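Local atomic coordinates of Gp26 (Listeria phage P40, PDB entry 4JZ5), a protein that probably hydrolyses the glycan backbone of Listeria cell-wall peptidoglycan, acting as the glycosyl hydrolase family 25 catalytic domain of a phage endolysin. Residues M22-D27 with E42-V47; P111-L116 with L217-G222; L191-S196 with D208-S213. All coordinates share one frame; numbering follows the deposited sequence. Where two conformers were deposited one is given.

Contact 1: M22-D27 with E42-V47; sequences MVLVLD and EDVGFV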
loop_
_atom_site.group_PDB
_atom_site.type_symbol
_atom_site.label_atom_id
_atom_site.label_comp_id
_atom_site.label_asym_id
_atom_site.label_seq_id
_atom_site.Cartn_x
_atom_site.Cartn_y
_atom_site.Cartn_z
ATOM N N MET A 22 5.246 12.954 -14.751
ATOM C CA MET A 22 4.650 11.668 -14.488
ATOM C C MET A 22 3.868 11.701 -13.178
ATOM O O MET A 22 4.308 12.300 -12.202
ATOM C CB MET A 22 5.755 10.624 -14.409
ATOM C CG MET A 22 5.274 9.208 -14.161
ATOM S SD MET A 22 6.575 7.986 -14.368
ATOM C CE MET A 22 7.026 8.379 -16.059
ATOM N N VAL A 23 2.720 11.047 -13.144
ATOM C CA VAL A 23 2.001 10.871 -11.896
ATOM C C VAL A 23 2.920 10.160 -10.881
ATOM O O VAL A 23 3.575 9.179 -11.213
ATOM C CB VAL A 23 0.724 10.069 -12.146
ATOM C CG1 VAL A 23 0.095 9.669 -10.836
ATOM C CG2 VAL A 23 -0.242 10.883 -13.005
ATOM N N LEU A 24 2.956 10.666 -9.648
ATOM C CA LEU A 24 3.820 10.130 -8.607
ATOM C C LEU A 24 3.013 9.814 -7.355
ATOM O O LEU A 24 2.354 10.687 -6.780
ATOM C CB LEU A 24 4.908 11.135 -8.264
ATOM C CG LEU A 24 5.858 10.703 -7.144
ATOM C CD1 LEU A 24 6.556 9.394 -7.479
ATOM C CD2 LEU A 24 6.871 11.810 -6.894
ATOM N N VAL A 25 3.064 8.554 -6.946
ATOM C CA VAL A 25 2.454 8.080 -5.719
ATOM C C VAL A 25 3.569 7.463 -4.878
ATOM O O VAL A 25 4.381 6.708 -5.396
ATOM C CB VAL A 25 1.363 7.022 -6.045
ATOM C CG1 VAL A 25 0.900 6.308 -4.778
ATOM C CG2 VAL A 25 0.201 7.679 -6.797
ATOM N N LEU A 26 3.643 7.815 -3.599
ATOM C CA LEU A 26 4.646 7.232 -2.716
ATOM C C LEU A 26 4.034 6.194 -1.808
ATOM O O LEU A 26 2.843 6.247 -1.517
ATOM C CB LEU A 26 5.273 8.305 -1.826
ATOM C CG LEU A 26 5.948 9.475 -2.518
ATOM C CD1 LEU A 26 6.561 10.402 -1.485
ATOM C CD2 LEU A 26 6.972 8.988 -3.526
ATOM N N ASP A 27 4.853 5.272 -1.324
ATOM C CA ASP A 27 4.481 4.508 -0.146
ATOM C C ASP A 27 5.607 4.615 0.866
ATOM O O ASP A 27 6.783 4.609 0.497
ATOM C CB ASP A 27 4.088 3.055 -0.475
ATOM C CG ASP A 27 5.185 2.271 -1.129
ATOM O OD1 ASP A 27 5.255 2.259 -2.366
ATOM O OD2 ASP A 27 5.944 1.618 -0.375
ATOM N N GLU A 42 3.721 19.354 -3.906
ATOM C CA GLU A 42 3.913 19.799 -5.276
ATOM C C GLU A 42 3.786 18.667 -6.291
ATOM O O GLU A 42 3.115 18.826 -7.315
ATOM C CB GLU A 42 5.274 20.476 -5.423
ATOM C CG GLU A 42 5.507 21.060 -6.801
ATOM C CD GLU A 42 6.771 21.887 -6.884
ATOM O OE1 GLU A 42 6.988 22.520 -7.938
ATOM O OE2 GLU A 42 7.546 21.902 -5.903
ATOM N N ASP A 43 4.445 17.545 -6.028
ATOM C CA ASP A 43 4.583 16.496 -7.043
ATOM C C ASP A 43 3.854 15.191 -6.751
ATOM O O ASP A 43 3.662 14.394 -7.666
ATOM C CB ASP A 43 6.062 16.147 -7.263
ATOM C CG ASP A 43 6.856 17.285 -7.870
ATOM O OD1 ASP A 43 6.249 18.147 -8.520
ATOM O OD2 ASP A 43 8.093 17.292 -7.704
ATOM N N VAL A 44 3.478 14.964 -5.502
ATOM C CA VAL A 44 2.951 13.667 -5.097
ATOM C C VAL A 44 1.441 13.711 -5.043
ATOM O O VAL A 44 0.871 14.583 -4.387
ATOM C CB VAL A 44 3.506 13.258 -3.729
ATOM C CG1 VAL A 44 2.877 11.948 -3.263
ATOM C CG2 VAL A 44 5.028 13.143 -3.775
ATOM N N GLY A 45 0.780 12.776 -5.730
ATOM C CA GLY A 45 -0.673 12.766 -5.781
ATOM C C GLY A 45 -1.382 11.969 -4.700
ATOM O O GLY A 45 -2.562 12.183 -4.441
ATOM N N PHE A 46 -0.678 11.007 -4.112
ATOM C CA PHE A 46 -1.250 10.106 -3.119
ATOM C C PHE A 46 -0.093 9.434 -2.387
ATOM O O PHE A 46 0.984 9.250 -2.949
ATOM C CB PHE A 46 -2.096 9.031 -3.817
ATOM C CG PHE A 46 -2.997 8.241 -2.900
ATOM C CD1 PHE A 46 -4.193 8.787 -2.469
ATOM C CD2 PHE A 46 -2.690 6.959 -2.502
ATOM C CE1 PHE A 46 -5.053 8.077 -1.632
ATOM C CE2 PHE A 46 -3.560 6.246 -1.672
ATOM C CZ PHE A 46 -4.743 6.804 -1.251
ATOM N N VAL A 47 -0.324 9.065 -1.138
ATOM C CA VAL A 47 0.655 8.336 -0.341
ATOM C C VAL A 47 -0.025 7.140 0.306
ATOM O O VAL A 47 -1.121 7.265 0.837
ATOM C CB VAL A 47 1.282 9.237 0.745
ATOM C CG1 VAL A 47 2.271 8.461 1.615
ATOM C CG2 VAL A 47 1.969 10.437 0.112
HETATM O O HOH W 1 4.595 14.419 -10.320
HETATM O O HOH W 2 1.495 13.023 -8.888
#

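Contact 2: P111-L116 with L217-G222; sequences PTFLFL and LNKLKG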
loop_
_atom_site.group_PDB
_atom_site.type_symbol
_atom_site.label_atom_id
_atom_site.label_comp_id
_atom_site.label_asym_id
_atom_site.label_seq_id
_atom_site.Cartn_x
_atom_site.Cartn_y
_atom_site.Cartn_z
ATOM N N PRO A 111 -8.225 7.859 5.750
ATOM C CA PRO A 111 -7.660 7.073 4.645
ATOM C C PRO A 111 -8.729 6.733 3.620
ATOM O O PRO A 111 -9.879 6.480 4.008
ATOM C CB PRO A 111 -7.178 5.796 5.339
ATOM C CG PRO A 111 -7.120 6.126 6.824
ATOM C CD PRO A 111 -8.234 7.114 7.018
ATOM N N THR A 112 -8.377 6.710 2.344
ATOM C CA THR A 112 -9.369 6.473 1.301
ATOM C C THR A 112 -9.209 5.148 0.575
ATOM O O THR A 112 -9.984 4.846 -0.318
ATOM C CB THR A 112 -9.358 7.587 0.257
ATOM O OG1 THR A 112 -8.060 7.687 -0.308
ATOM C CG2 THR A 112 -9.749 8.928 0.893
ATOM N N PHE A 113 -8.214 4.349 0.941
ATOM C CA PHE A 113 -7.968 3.080 0.265
ATOM C C PHE A 113 -7.119 2.237 1.194
ATOM O O PHE A 113 -6.290 2.776 1.937
ATOM C CB PHE A 113 -7.245 3.305 -1.077
ATOM C CG PHE A 113 -7.776 2.470 -2.210
ATOM C CD1 PHE A 113 -7.420 1.132 -2.343
ATOM C CD2 PHE A 113 -8.629 3.023 -3.143
ATOM C CE1 PHE A 113 -7.911 0.373 -3.396
ATOM C CE2 PHE A 113 -9.110 2.273 -4.194
ATOM C CZ PHE A 113 -8.758 0.948 -4.321
ATOM N N LEU A 114 -7.294 0.922 1.131
ATOM C CA LEU A 114 -6.535 -0.004 1.949
ATOM C C LEU A 114 -5.939 -1.083 1.058
ATOM O O LEU A 114 -6.443 -1.344 -0.026
ATOM C CB LEU A 114 -7.442 -0.648 3.005
ATOM C CG LEU A 114 -8.204 0.329 3.906
ATOM C CD1 LEU A 114 -9.237 -0.418 4.720
ATOM C CD2 LEU A 114 -7.273 1.096 4.835
ATOM N N PHE A 115 -4.850 -1.704 1.520
ATOM C CA PHE A 115 -4.164 -2.724 0.732
ATOM C C PHE A 115 -3.636 -3.862 1.583
ATOM O O PHE A 115 -3.154 -3.665 2.697
ATOM C CB PHE A 115 -2.955 -2.119 0.014
ATOM C CG PHE A 115 -3.310 -1.163 -1.069
ATOM C CD1 PHE A 115 -3.560 -1.627 -2.346
ATOM C CD2 PHE A 115 -3.374 0.186 -0.838
ATOM C CE1 PHE A 115 -3.878 -0.760 -3.371
ATOM C CE2 PHE A 115 -3.702 1.055 -1.869
ATOM C CZ PHE A 115 -3.955 0.571 -3.122
ATOM N N LEU A 116 -3.710 -5.058 1.004
ATOM C CA LEU A 116 -2.996 -6.224 1.477
ATOM C C LEU A 116 -1.672 -6.324 0.710
ATOM O O LEU A 116 -1.676 -6.469 -0.518
ATOM C CB LEU A 116 -3.828 -7.475 1.212
ATOM C CG LEU A 116 -3.155 -8.812 1.487
ATOM C CD1 LEU A 116 -2.663 -8.887 2.913
ATOM C CD2 LEU A 116 -4.112 -9.961 1.209
ATOM N N LEU A 217 -5.414 7.306 -10.130
ATOM C CA LEU A 217 -5.171 8.250 -9.046
ATOM C C LEU A 217 -6.497 8.719 -8.448
ATOM O O LEU A 217 -6.648 8.806 -7.219
ATOM C CB LEU A 217 -4.329 9.425 -9.536
ATOM C CG LEU A 217 -4.050 10.484 -8.469
ATOM C CD1 LEU A 217 -3.319 9.913 -7.271
ATOM C CD2 LEU A 217 -3.267 11.660 -9.050
ATOM N N ASN A 218 -7.460 9.022 -9.311
ATOM C CA ASN A 218 -8.788 9.400 -8.852
ATOM C C ASN A 218 -9.409 8.299 -7.999
ATOM O O ASN A 218 -9.982 8.560 -6.948
ATOM C CB ASN A 218 -9.675 9.719 -10.051
ATOM C CG ASN A 218 -11.082 10.113 -9.648
ATOM O OD1 ASN A 218 -12.025 9.342 -9.814
ATOM N ND2 ASN A 218 -11.227 11.317 -9.112
ATOM N N LYS A 219 -9.253 7.058 -8.441
ATOM C CA LYS A 219 -9.784 5.912 -7.708
ATOM C C LYS A 219 -9.140 5.791 -6.326
ATOM O O LYS A 219 -9.823 5.561 -5.318
ATOM C CB LYS A 219 -9.595 4.626 -8.510
ATOM C CG LYS A 219 -10.196 3.413 -7.855
ATOM C CD LYS A 219 -10.242 2.213 -8.781
ATOM C CE LYS A 219 -10.868 1.024 -8.085
ATOM N NZ LYS A 219 -10.971 -0.157 -8.977
ATOM N N LEU A 220 -7.828 5.948 -6.269
ATOM C CA LEU A 220 -7.121 5.897 -4.996
ATOM C C LEU A 220 -7.688 6.915 -4.025
ATOM O O LEU A 220 -7.833 6.642 -2.827
ATOM C CB LEU A 220 -5.639 6.178 -5.201
ATOM C CG LEU A 220 -4.828 5.024 -5.781
ATOM C CD1 LEU A 220 -3.482 5.524 -6.218
ATOM C CD2 LEU A 220 -4.652 3.898 -4.775
ATOM N N LYS A 221 -8.000 8.092 -4.545
ATOM C CA LYS A 221 -8.469 9.206 -3.735
ATOM C C LYS A 221 -9.921 9.051 -3.301
ATOM O O LYS A 221 -10.420 9.852 -2.530
ATOM C CB LYS A 221 -8.247 10.513 -4.494
ATOM C CG LYS A 221 -6.782 10.890 -4.548
ATOM C CD LYS A 221 -6.456 11.881 -5.646
ATOM C CE LYS A 221 -7.029 13.238 -5.388
ATOM N NZ LYS A 221 -6.501 14.177 -6.417
ATOM N N GLY A 222 -10.581 7.986 -3.750
ATOM C CA GLY A 222 -11.898 7.644 -3.250
ATOM C C GLY A 222 -13.003 7.944 -4.235
ATOM O O GLY A 222 -14.180 7.926 -3.868
#

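Contact 3: L191-S196 with D208-S213; sequences LWQYTS and DMNTCS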
loop_
_atom_site.group_PDB
_atom_site.type_symbol
_atom_site.label_atom_id
_atom_site.label_comp_id
_atom_site.label_asym_id
_atom_site.label_seq_id
_atom_site.Cartn_x
_atom_site.Cartn_y
_atom_site.Cartn_z
ATOM N N LEU A 191 -1.534 0.259 -10.277
ATOM C CA LEU A 191 -0.479 1.076 -9.679
ATOM C C LEU A 191 0.827 0.285 -9.793
ATOM O O LEU A 191 0.862 -0.882 -9.431
ATOM C CB LEU A 191 -0.821 1.342 -8.217
ATOM C CG LEU A 191 0.103 2.269 -7.422
ATOM C CD1 LEU A 191 0.140 3.677 -7.996
ATOM C CD2 LEU A 191 -0.331 2.313 -5.956
ATOM N N TRP A 192 1.882 0.910 -10.324
ATOM C CA TRP A 192 3.172 0.258 -10.566
ATOM C C TRP A 192 4.204 0.839 -9.617
ATOM O O TRP A 192 4.486 2.035 -9.665
ATOM C CB TRP A 192 3.584 0.497 -12.013
ATOM C CG TRP A 192 4.996 0.160 -12.411
ATOM C CD1 TRP A 192 5.839 -0.770 -11.884
ATOM C CD2 TRP A 192 5.698 0.782 -13.476
ATOM N NE1 TRP A 192 7.049 -0.749 -12.562
ATOM C CE2 TRP A 192 6.979 0.197 -13.550
ATOM C CE3 TRP A 192 5.369 1.796 -14.372
ATOM C CZ2 TRP A 192 7.933 0.603 -14.486
ATOM C CZ3 TRP A 192 6.311 2.192 -15.302
ATOM C CH2 TRP A 192 7.575 1.593 -15.353
ATOM N N GLN A 193 4.725 -0.006 -8.740
ATOM C CA GLN A 193 5.853 0.374 -7.885
ATOM C C GLN A 193 7.133 0.122 -8.667
ATOM O O GLN A 193 7.514 -1.023 -8.889
ATOM C CB GLN A 193 5.837 -0.403 -6.590
ATOM C CG GLN A 193 6.738 0.184 -5.528
ATOM C CD GLN A 193 6.766 -0.712 -4.327
ATOM O OE1 GLN A 193 7.270 -1.831 -4.393
ATOM N NE2 GLN A 193 6.161 -0.271 -3.238
ATOM N N TYR A 194 7.753 1.206 -9.129
ATOM C CA TYR A 194 8.808 1.096 -10.123
ATOM C C TYR A 194 10.224 1.191 -9.565
ATOM O O TYR A 194 11.189 0.894 -10.266
ATOM C CB TYR A 194 8.603 2.106 -11.250
ATOM C CG TYR A 194 8.612 3.567 -10.861
ATOM C CD1 TYR A 194 9.805 4.242 -10.663
ATOM C CD2 TYR A 194 7.427 4.283 -10.739
ATOM C CE1 TYR A 194 9.816 5.568 -10.339
ATOM C CE2 TYR A 194 7.436 5.623 -10.423
ATOM C CZ TYR A 194 8.631 6.266 -10.236
ATOM O OH TYR A 194 8.617 7.608 -9.927
ATOM N N THR A 195 10.363 1.593 -8.308
ATOM C CA THR A 195 11.662 1.621 -7.660
ATOM C C THR A 195 11.490 1.606 -6.152
ATOM O O THR A 195 10.448 2.047 -5.640
ATOM C CB THR A 195 12.478 2.880 -8.084
ATOM O OG1 THR A 195 13.819 2.799 -7.598
ATOM C CG2 THR A 195 11.848 4.161 -7.574
ATOM N N SER A 196 12.512 1.106 -5.465
ATOM C CA SER A 196 12.617 1.208 -4.016
ATOM C C SER A 196 13.665 2.248 -3.622
ATOM O O SER A 196 13.923 2.439 -2.428
ATOM C CB SER A 196 12.988 -0.142 -3.406
ATOM O OG SER A 196 14.327 -0.525 -3.716
ATOM N N ASP A 208 10.074 4.268 -1.863
ATOM C CA ASP A 208 9.334 3.589 -2.918
ATOM C C ASP A 208 8.514 4.581 -3.719
ATOM O O ASP A 208 7.734 5.375 -3.148
ATOM C CB ASP A 208 8.340 2.584 -2.330
ATOM C CG ASP A 208 8.984 1.389 -1.665
ATOM O OD1 ASP A 208 10.174 1.090 -1.862
ATOM O OD2 ASP A 208 8.235 0.685 -0.915
ATOM N N MET A 209 8.646 4.517 -5.040
ATOM C CA MET A 209 7.899 5.385 -5.942
ATOM C C MET A 209 7.040 4.562 -6.866
ATOM O O MET A 209 7.409 3.461 -7.280
ATOM C CB MET A 209 8.843 6.268 -6.734
ATOM C CG MET A 209 9.571 7.238 -5.830
ATOM S SD MET A 209 10.657 8.360 -6.715
ATOM C CE MET A 209 9.558 9.567 -7.417
ATOM N N ASN A 210 5.877 5.124 -7.178
ATOM C CA ASN A 210 4.834 4.447 -7.922
ATOM C C ASN A 210 4.241 5.403 -8.946
ATOM O O ASN A 210 4.251 6.620 -8.757
ATOM C CB ASN A 210 3.681 3.971 -7.011
ATOM C CG ASN A 210 4.140 3.162 -5.815
ATOM O OD1 ASN A 210 4.145 1.948 -5.849
ATOM N ND2 ASN A 210 4.493 3.846 -4.740
ATOM N N THR A 211 3.678 4.837 -10.012
ATOM C CA THR A 211 2.941 5.637 -10.972
ATOM C C THR A 211 1.693 4.889 -11.437
ATOM O O THR A 211 1.569 3.685 -11.238
ATOM C CB THR A 211 3.828 6.075 -12.174
ATOM O OG1 THR A 211 3.154 7.090 -12.917
ATOM C CG2 THR A 211 4.155 4.916 -13.092
ATOM N N CYS A 212 0.780 5.641 -12.040
ATOM C CA CYS A 212 -0.505 5.129 -12.477
ATOM C C CYS A 212 -1.144 6.171 -13.368
ATOM O O CYS A 212 -0.656 7.300 -13.483
ATOM C CB CYS A 212 -1.418 4.827 -11.281
ATOM S SG CYS A 212 -1.768 6.259 -10.209
ATOM N N SER A 213 -2.237 5.789 -14.013
ATOM C CA SER A 213 -3.022 6.721 -14.820
ATOM C C SER A 213 -3.734 7.718 -13.933
ATOM O O SER A 213 -3.925 7.503 -12.742
ATOM C CB SER A 213 -4.062 5.967 -15.634
ATOM O OG SER A 213 -5.047 5.451 -14.758
HETATM O O HOH W 3 12.290 2.154 -0.179
#

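Contact 1: M22-D27 with E42-V47
Residues L24-L26 run alongside V44-V47, and L26 pairs with V47 in parallel, their CA atoms 4.8 Å apart, in neighbouring strands of the curled β-sheet that forms the barrel of this family 25 hydrolase. Two backbone bonds join the segments: G45 N reaches L24 O at 2.8 Å, and L26 N donates to F46 O at 3.1 Å. Between them V25 CA lies 3.3 Å from F46 O in a CA-H...O contact, and L26 O receives V47 CA in the same manner. Nearer the N-terminal end of the pair the chains separate and water bridges them. One water gives a hydrogen to both M22 O and D43 O, whereas a second accepts from L24 N and donates to D43 O, so that this carbonyl receives both waters.

V44 carries the apolar packing on one side of the sheet. With its CG1 anti to the backbone N (chi1 176°), its CG2 is left to meet two leucines, touching both L24 CD2 and L26 CD1 at 3.9 Å. The V44 side chain crosses L26 at about a right angle, and M209 of strand 206-211 packs against both leucines. V25 and F46 point together to the other side, V25 CG2 lying 4.0 Å from F46 CB, while V25 CG1 comes to the edge of the phenyl ring near its plane. Beyond CB that ring leads away from V25 toward L217 and L220 of the C-terminal helix. F46 N, buried here, has no hydrogen-bond partner in the model.

Contact 2: P111-L116 with L217-G222
A Schellman motif ends helix 214-220, and T112 and F113, leading into barrel strand 114-117, receive that helix terminus. K221 N bonds back to L217 O, and G222, with a positive phi of 106°, turns its N to K219 O at 3.0 Å, a conformation that glycine takes readily because it has no CB to press on the preceding carbonyl oxygen.

T112 supplies the hydrogen bond that crosses the contact: OG1 donates to L220 O at 2.7 Å, coming in the carbonyl plane onto a lone pair. Its chi1 of 58° sets OG1 between the backbone N and the carbonyl carbon, while the methyl CG2 turns to K221 O at 3.6 Å. Next along the chain, the F113 ring lies against the last helical turn. CE2 brings the ring edge to K219 O at 3.5 Å, near the ring plane, and the same atom touches K219 CG. Over one face of this ring, offset toward the rim, sits L220 CD2, 4.3 Å above the plane. That methyl also meets F115, whose CZ lies 3.8 Å away; here the methyl is in the ring plane, at the edge. One methyl of L220 thus serves two phenylalanines, by the face of one and the edge of the other, and F115 in turn stacks edge-to-face with W170. The extended K219 chain runs on past F113 to give its NZ to D167 O.

Carbonyls in a last helical turn lack the usual amide four residues on. Here L220 O receives the threonine hydroxyl and K219 O the glycine amide, so the helix end can lie against aromatic rings with these two oxygens satisfied.

Contact 3: L191-S196 with D208-S213
W192 and T211 form an antiparallel hydrogen-bonded pair where strand 191-195 runs beside strand 206-211, which in turn pairs with strand 25-28 and closes the barrel. Among the backbone bonds, W192 N reaches T211 O at 2.9 Å, and T211 N returns to W192 O. Further on, Y194 N donates to M209 O and M209 N to T195 O. The register slips by one residue between Q193 and T195, a β-bulge in which Y194 and T195 both face M209.

The aromatic side chains pack on one side of the pair. Y194 takes chi1 61°, folding its ring back over the neighbouring strand, so that M209 O lies 3.6 Å above one ring face, toward the rim. Its OH ends 3.3 Å from M209 CE, whose chain is bent at chi3. Y194 CB rests over a face of the W192 ring, and T211 CG2 touches W192 CE3 at 3.6 Å.

The amides Q193 and N210 lie on the other side, beside L191, whose CD1 packs on N210 CB at 3.7 Å. N210 OD1 comes within 3.0 Å of Q193 CB and accepts from W170 NE1, while N210 ND2 donates to V25 O. Q193 OE1 is held by Y150 and Y174. At the S196 end of the pair, one water donates to both S196 O and D208 OD1.

Q193 NE2 stands 3.3 Å from D208 OD2 at a poor angle and bonds D27 OD1 instead. Both amides are thus gripped at both ends, a local polar patch consistent with an active-site region, as at the strand ends of family 25 barrels, though not established here.

In the fold
All three contacts reach the same curled sheet, and they come in series along the chain except that contact 3 is nested inside the long loop closed by contact 2. Contacts 1 and 3, with centres about 9 Å apart, share the seam where strand 25-28 meets strand 206-211: V23 O probably bonds T211 OG1. The first and last barrel strands are thereby joined. Strand 206-211 leads directly into helix 214-220 and contact 2, whose centre is about 13 Å from that of contact 1 and 14 Å from that of contact 3. This helix touches residues of contacts 1 and 2 alike, so the C-terminal segment both closes the barrel and packs against it.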